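Local coordinates for protein actibind (Aspergillus niger, PDB 3D3Z) that cleaves RNA as a T2-family ribonuclease, probably with no strict base specificity but a preference for adenylic acid, at residues 18-30 and 117-129. Sequence-based numbering, arbitrary orientation.
Sequences EASCCFNSPGGSL and TCINTIEPSCYTD
The Cys21–Cys126 disulfide (chi3 -77°) and the amide of Asn120 show how two loops without regular pairing can be joined by one covalent link and three hydrogen bonds, two to backbone and one between side chains. Asn120 bonds the backbone of segment 18-30 with both ends of its carboxamide. Its ND2 donates to Phe23 O at 3.1 Å, nearly in the amide plane and fairly straight (163°), while OD1 accepts Ser25 N, also at 3.1 Å, from well above the carbonyl plane. CG of Asn120 sits between its own backbone N and carbonyl carbon (chi1 73°), which lets the amide bridge from Phe23 O to Ser25 N, passing Asn24 CA. Beside it Thr121 OG1 donates to Asn24 OD1 at 2.7 Å, the two side chains crossing at about a right angle, and accepts from Ala209 N. The methyl CG2 of Thr121 packs into the type I turn 20–23, 3.4 Å from Ser20 O. Two waters extend the polar network toward Gly27: one bonds Asn24 OD1 and Gly27 O, the other accepts a hydrogen bond from Gly27 N. Leu30 CD1 meets Ile119 CD1 more loosely, at 4.3 Å. The outer side is thinner: Ala19 and Ser125 lie exposed and only graze the opposite segment. The disulfide stands near the surface, Cys21 partly exposed and Cys126 buried. With Cys22–Cys5 and Cys118–Cys66, it belongs to the cystine-braced loops of a fungal RNase T2 fold, here tying the N-terminal region to the loop after helix 104-116.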
ATOM      1  N   GLU A  18       2.967  16.748 -17.822  1.00 30.40           N
ATOM      2  CA  GLU A  18       3.726  17.482 -16.815  1.00 29.42           C
ATOM      3  C   GLU A  18       3.098  17.291 -15.438  1.00 27.86           C
ATOM      4  O   GLU A  18       1.856  17.228 -15.305  1.00 26.80           O
ATOM      5  CB  GLU A  18       3.836  18.974 -17.140  1.00 31.36           C
ATOM      6  CG  GLU A  18       4.982  19.340 -18.121  1.00 36.13           C
ATOM      7  CD  GLU A  18       6.329  19.690 -17.425  1.00 40.72           C
ATOM      8  OE1 GLU A  18       6.596  19.207 -16.306  1.00 45.77           O
ATOM      9  OE2 GLU A  18       7.119  20.473 -18.000  1.00 44.62           O
ATOM     10  N   ALA A  19       3.987  17.144 -14.461  1.00 25.43           N
ATOM     11  CA  ALA A  19       3.663  16.990 -13.046  1.00 24.52           C
ATOM     12  C   ALA A  19       2.845  18.198 -12.583  1.00 22.64           C
ATOM     13  O   ALA A  19       3.242  19.342 -12.789  1.00 22.93           O
ATOM     14  CB  ALA A  19       4.937  16.896 -12.213  1.00 24.11           C
ATOM     15  N   SER A  20       1.746  17.906 -11.925  1.00 22.22           N
ATOM     16  CA  SER A  20       0.852  18.925 -11.403  1.00 21.21           C
ATOM     17  C   SER A  20       0.052  18.287 -10.323  1.00 20.82           C
ATOM     18  O   SER A  20       0.198  17.097 -10.046  1.00 19.95           O
ATOM     19  CB  SER A  20      -0.112  19.453 -12.483  1.00 19.36           C
ATOM     20  OG  SER A  20      -1.096  18.482 -12.804  1.00 17.47           O
ATOM     21  N   CYS A  21      -0.841  19.064  -9.730  1.00 20.80           N
ATOM     22  CA  CYS A  21      -1.793  18.470  -8.826  1.00 19.68           C
ATOM     23  C   CYS A  21      -2.687  17.379  -9.409  1.00 19.83           C
ATOM     24  O   CYS A  21      -3.262  16.599  -8.629  1.00 22.33           O
ATOM     25  CB  CYS A  21      -2.635  19.559  -8.122  1.00 19.97           C
ATOM     26  SG  CYS A  21      -1.685  20.528  -7.067  1.00 21.22           S
ATOM     27  N   CYS A  22      -2.818  17.310 -10.749  1.00 19.88           N
ATOM     28  CA  CYS A  22      -3.635  16.313 -11.387  1.00 19.19           C
ATOM     29  C   CYS A  22      -2.827  15.310 -12.220  1.00 19.01           C
ATOM     30  O   CYS A  22      -3.383  14.638 -13.121  1.00 18.29           O
ATOM     31  CB  CYS A  22      -4.725  16.959 -12.246  1.00 21.16           C
ATOM     32  SG  CYS A  22      -6.061  17.704 -11.217  1.00 21.71           S
ATOM     33  N   PHE A  23      -1.525  15.253 -11.953  1.00 19.51           N
ATOM     34  CA  PHE A  23      -0.663  14.259 -12.611  1.00 19.69           C
ATOM     35  C   PHE A  23       0.489  13.771 -11.727  1.00 19.57           C
ATOM     36  O   PHE A  23       1.378  14.538 -11.399  1.00 20.91           O
ATOM     37  CB  PHE A  23      -0.094  14.819 -13.924  1.00 19.80           C
ATOM     38  CG  PHE A  23       0.439  13.740 -14.840  1.00 20.69           C
ATOM     39  CD1 PHE A  23      -0.415  12.781 -15.347  1.00 19.11           C
ATOM     40  CD2 PHE A  23       1.810  13.653 -15.118  1.00 21.35           C
ATOM     41  CE1 PHE A  23       0.071  11.766 -16.184  1.00 23.57           C
ATOM     42  CE2 PHE A  23       2.316  12.624 -15.924  1.00 21.43           C
ATOM     43  CZ  PHE A  23       1.426  11.697 -16.462  1.00 21.06           C
ATOM     44  N   ASN A  24       0.460  12.491 -11.365  1.00 20.17           N
ATOM     45  CA  ASN A  24       1.498  11.877 -10.541  1.00 20.63           C
ATOM     46  C   ASN A  24       2.773  11.608 -11.350  1.00 20.60           C
ATOM     47  O   ASN A  24       2.776  10.793 -12.285  1.00 20.74           O
ATOM     48  CB  ASN A  24       0.976  10.589  -9.848  1.00 18.89           C
ATOM     49  CG  ASN A  24      -0.003  10.880  -8.709  1.00 20.27           C
ATOM     50  OD1 ASN A  24       0.413  11.252  -7.591  1.00 18.40           O
ATOM     51  ND2 ASN A  24      -1.301  10.699  -8.979  1.00 17.85           N
ATOM     52  N   SER A  25       3.811  12.359 -11.013  1.00 22.40           N
ATOM     53  CA  SER A  25       5.072  12.356 -11.717  1.00 22.78           C
ATOM     54  C   SER A  25       6.078  13.091 -10.885  1.00 24.01           C
ATOM     55  O   SER A  25       5.781  14.175 -10.337  1.00 23.71           O
ATOM     56  CB  SER A  25       4.927  13.031 -13.084  1.00 24.43           C
ATOM     57  OG  SER A  25       6.122  12.982 -13.844  1.00 24.00           O
ATOM     58  N   PRO A  26       7.308  12.539 -10.785  1.00 23.92           N
ATOM     59  CA  PRO A  26       7.828  11.331 -11.461  1.00 23.96           C
ATOM     60  C   PRO A  26       7.316  10.012 -10.847  1.00 23.53           C
ATOM     61  O   PRO A  26       7.411   8.960 -11.462  1.00 24.41           O
ATOM     62  CB  PRO A  26       9.356  11.476 -11.332  1.00 24.48           C
ATOM     63  CG  PRO A  26       9.583  12.303 -10.133  1.00 25.17           C
ATOM     64  CD  PRO A  26       8.310  13.176  -9.916  1.00 23.89           C
ATOM     65  N   GLY A  27       6.732  10.101  -9.660  1.00 23.09           N
ATOM     66  CA  GLY A  27       6.140   8.944  -8.987  1.00 22.74           C
ATOM     67  C   GLY A  27       4.791   8.525  -9.526  1.00 21.60           C
ATOM     68  O   GLY A  27       3.796   8.614  -8.836  1.00 21.49           O
ATOM     69  N   GLY A  28       4.777   8.011 -10.751  1.00 22.28           N
ATOM     70  CA  GLY A  28       3.558   7.623 -11.433  1.00 21.52           C
ATOM     71  C   GLY A  28       3.138   6.189 -11.255  1.00 21.39           C
ATOM     72  O   GLY A  28       2.032   5.815 -11.660  1.00 20.59           O
ATOM     73  N   SER A  29       4.015   5.369 -10.668  1.00 20.95           N
ATOM     74  CA  SER A  29       3.679   3.999 -10.305  1.00 21.42           C
ATOM     75  C   SER A  29       3.442   3.955  -8.795  1.00 20.29           C
ATOM     76  O   SER A  29       4.364   4.185  -8.000  1.00 21.09           O
ATOM     77  CB  SER A  29       4.779   2.987 -10.726  1.00 21.01           C
ATOM     78  OG  SER A  29       4.399   1.703 -10.290  1.00 23.32           O
ATOM     79  N   LEU A  30       2.198   3.701  -8.417  1.00 20.43           N
ATOM     80  CA  LEU A  30       1.798   3.710  -7.016  1.00 20.48           C
ATOM     81  C   LEU A  30       1.632   2.271  -6.554  1.00 20.19           C
ATOM     82  O   LEU A  30       0.822   1.559  -7.081  1.00 20.74           O
ATOM     83  CB  LEU A  30       0.471   4.473  -6.808  1.00 20.10           C
ATOM     84  CG  LEU A  30       0.508   5.997  -6.700  1.00 21.62           C
ATOM     85  CD1 LEU A  30       1.062   6.387  -5.331  1.00 20.35           C
ATOM     86  CD2 LEU A  30       1.284   6.633  -7.735  1.00 18.32           C
ATOM     87  N   THR A 117       5.497  11.766   1.564  1.00 20.62           N
ATOM     88  CA  THR A 117       6.081  13.068   1.214  1.00 20.24           C
ATOM     89  C   THR A 117       6.551  13.123  -0.221  1.00 21.37           C
ATOM     90  O   THR A 117       6.806  14.237  -0.733  1.00 20.61           O
ATOM     91  CB  THR A 117       7.297  13.520   2.133  1.00 20.75           C
ATOM     92  OG1 THR A 117       8.365  12.607   1.989  1.00 20.60           O
ATOM     93  CG2 THR A 117       6.919  13.620   3.585  1.00 21.18           C
ATOM     94  N   CYS A 118       6.611  11.950  -0.869  1.00 19.62           N
ATOM     95  CA  CYS A 118       7.053  11.823  -2.249  1.00 21.27           C
ATOM     96  C   CYS A 118       5.905  11.728  -3.258  1.00 21.11           C
ATOM     97  O   CYS A 118       6.147  11.574  -4.455  1.00 21.05           O
ATOM     98  CB  CYS A 118       8.015  10.602  -2.348  1.00 21.57           C
ATOM     99  SG  CYS A 118       9.567  10.841  -1.479  1.00 25.02           S
ATOM    100  N   ILE A 119       4.666  11.776  -2.786  1.00 21.77           N
ATOM    101  CA  ILE A 119       3.503  11.757  -3.677  1.00 22.48           C
ATOM    102  C   ILE A 119       3.215  13.242  -4.052  1.00 22.82           C
ATOM    103  O   ILE A 119       2.695  14.040  -3.244  1.00 23.06           O
ATOM    104  CB  ILE A 119       2.339  11.058  -3.005  1.00 21.53           C
ATOM    105  CG1 ILE A 119       2.756   9.633  -2.597  1.00 22.99           C
ATOM    106  CG2 ILE A 119       1.099  11.034  -3.922  1.00 21.17           C
ATOM    107  CD1 ILE A 119       1.687   8.834  -1.868  1.00 22.32           C
ATOM    108  N   ASN A 120       3.604  13.621  -5.264  1.00 23.26           N
ATOM    109  CA  ASN A 120       3.543  15.037  -5.640  1.00 23.34           C
ATOM    110  C   ASN A 120       2.134  15.629  -5.598  1.00 23.47           C
ATOM    111  O   ASN A 120       1.980  16.818  -5.305  1.00 25.75           O
ATOM    112  CB  ASN A 120       4.205  15.272  -7.006  1.00 22.59           C
ATOM    113  CG  ASN A 120       3.364  14.757  -8.130  1.00 22.59           C
ATOM    114  OD1 ASN A 120       3.182  13.565  -8.249  1.00 22.40           O
ATOM    115  ND2 ASN A 120       2.779  15.657  -8.911  1.00 20.19           N
ATOM    116  N   THR A 121       1.102  14.817  -5.851  1.00 23.16           N
ATOM    117  CA  THR A 121      -0.273  15.301  -5.957  1.00 22.53           C
ATOM    118  C   THR A 121      -0.983  15.518  -4.578  1.00 22.66           C
ATOM    119  O   THR A 121      -2.133  15.954  -4.555  1.00 24.49           O
ATOM    120  CB  THR A 121      -1.133  14.366  -6.807  1.00 22.05           C
ATOM    121  OG1 THR A 121      -1.093  13.055  -6.221  1.00 22.42           O
ATOM    122  CG2 THR A 121      -0.645  14.316  -8.298  1.00 17.46           C
ATOM    123  N   ILE A 122      -0.234  15.317  -3.485  0.50 22.17           N
ATOM    124  CA  ILE A 122      -0.716  15.347  -2.082  0.50 21.89           C
ATOM    125  C   ILE A 122      -0.364  16.661  -1.386  0.50 20.56           C
ATOM    126  O   ILE A 122      -0.771  16.918  -0.275  0.50 20.23           O
ATOM    127  CB  ILE A 122      -0.046  14.165  -1.270  0.50 21.15           C
ATOM    128  CG1 ILE A 122      -0.507  12.821  -1.842  0.50 21.41           C
ATOM    129  CG2 ILE A 122      -0.321  14.246   0.225  0.50 22.01           C
ATOM    130  CD1 ILE A 122      -0.430  11.626  -0.874  0.50 21.92           C
ATOM    131  N   GLU A 123       0.459  17.462  -2.029  0.50 21.30           N
ATOM    132  CA  GLU A 123       1.003  18.638  -1.387  0.50 21.02           C
ATOM    133  C   GLU A 123      -0.126  19.635  -1.010  0.50 20.60           C
ATOM    134  O   GLU A 123      -1.216  19.621  -1.611  0.50 19.22           O
ATOM    135  CB  GLU A 123       2.087  19.264  -2.277  0.50 21.38           C
ATOM    136  CG  GLU A 123       3.264  18.301  -2.526  0.50 20.97           C
ATOM    137  CD  GLU A 123       4.157  18.706  -3.675  0.50 22.05           C
ATOM    138  OE1 GLU A 123       4.120  19.888  -4.087  0.50 24.81           O
ATOM    139  OE2 GLU A 123       4.908  17.827  -4.173  0.50 16.71           O
ATOM    140  N   PRO A 124       0.099  20.438   0.042  1.00 20.61           N
ATOM    141  CA  PRO A 124      -0.893  21.415   0.494  1.00 21.24           C
ATOM    142  C   PRO A 124      -1.443  22.373  -0.593  1.00 21.23           C
ATOM    143  O   PRO A 124      -2.613  22.736  -0.550  1.00 20.11           O
ATOM    144  CB  PRO A 124      -0.143  22.185   1.589  1.00 20.48           C
ATOM    145  CG  PRO A 124       0.950  21.298   2.013  1.00 21.44           C
ATOM    146  CD  PRO A 124       1.317  20.439   0.879  1.00 20.40           C
ATOM    147  N   SER A 125      -0.581  22.725  -1.546  0.50 21.25           N
ATOM    148  CA  SER A 125      -0.955  23.533  -2.694  0.50 21.23           C
ATOM    149  C   SER A 125      -1.989  22.910  -3.628  0.50 21.19           C
ATOM    150  O   SER A 125      -2.441  23.595  -4.527  0.50 21.65           O
ATOM    151  CB  SER A 125       0.311  23.890  -3.481  0.50 21.05           C
ATOM    152  OG  SER A 125       1.079  22.727  -3.800  0.50 21.06           O
ATOM    153  N   CYS A 126      -2.338  21.621  -3.421  1.00 20.78           N
ATOM    154  CA  CYS A 126      -3.376  20.892  -4.168  1.00 20.45           C
ATOM    155  C   CYS A 126      -4.720  20.886  -3.446  1.00 19.49           C
ATOM    156  O   CYS A 126      -5.653  20.172  -3.851  1.00 19.31           O
ATOM    157  CB  CYS A 126      -2.931  19.439  -4.438  1.00 21.19           C
ATOM    158  SG  CYS A 126      -1.363  19.381  -5.375  1.00 20.14           S
ATOM    159  N   TYR A 127      -4.794  21.644  -2.350  1.00 19.37           N
ATOM    160  CA  TYR A 127      -6.003  21.739  -1.536  1.00 19.23           C
ATOM    161  C   TYR A 127      -6.731  23.099  -1.697  1.00 19.33           C
ATOM    162  O   TYR A 127      -6.085  24.124  -1.792  1.00 20.95           O
ATOM    163  CB  TYR A 127      -5.641  21.568  -0.046  1.00 19.00           C
ATOM    164  CG  TYR A 127      -5.418  20.108   0.287  1.00 17.51           C
ATOM    165  CD1 TYR A 127      -4.233  19.453  -0.090  1.00 18.02           C
ATOM    166  CD2 TYR A 127      -6.419  19.356   0.855  1.00 16.35           C
ATOM    167  CE1 TYR A 127      -4.041  18.109   0.181  1.00 17.25           C
ATOM    168  CE2 TYR A 127      -6.245  18.033   1.131  1.00 16.43           C
ATOM    169  CZ  TYR A 127      -5.070  17.384   0.785  1.00 14.00           C
ATOM    170  OH  TYR A 127      -4.920  16.046   1.080  1.00 17.30           O
ATOM    171  N   THR A 128      -8.054  23.058  -1.617  1.00 20.02           N
ATOM    172  CA  THR A 128      -8.845  24.251  -1.273  1.00 20.47           C
ATOM    173  C   THR A 128      -9.080  24.308   0.222  1.00 20.21           C
ATOM    174  O   THR A 128      -9.363  23.298   0.852  1.00 20.45           O
ATOM    175  CB  THR A 128     -10.187  24.256  -1.970  1.00 21.38           C
ATOM    176  OG1 THR A 128      -9.943  24.215  -3.377  1.00 24.02           O
ATOM    177  CG2 THR A 128     -10.972  25.518  -1.611  1.00 19.90           C
ATOM    178  N   ASP A 129      -8.922  25.498   0.803  1.00 20.70           N
ATOM    179  CA  ASP A 129      -9.131  25.660   2.221  1.00 19.97           C
ATOM    180  C   ASP A 129      -8.317  24.598   2.976  1.00 20.45           C
ATOM    181  O   ASP A 129      -8.828  23.932   3.862  1.00 19.28           O
ATOM    182  CB  ASP A 129     -10.627  25.536   2.558  1.00 19.92           C
ATOM    183  CG  ASP A 129     -11.454  26.698   2.000  1.00 19.35           C
ATOM    184  OD1 ASP A 129     -10.855  27.596   1.372  1.00 20.83           O
ATOM    185  OD2 ASP A 129     -12.680  26.658   2.146  1.00 22.57           O
TER
HETATM  186  O   HOH W   1       3.249  10.595  -6.889  1.00 21.09           O
HETATM  187  O   HOH W   2       5.480  11.910  -7.644  1.00 25.84           O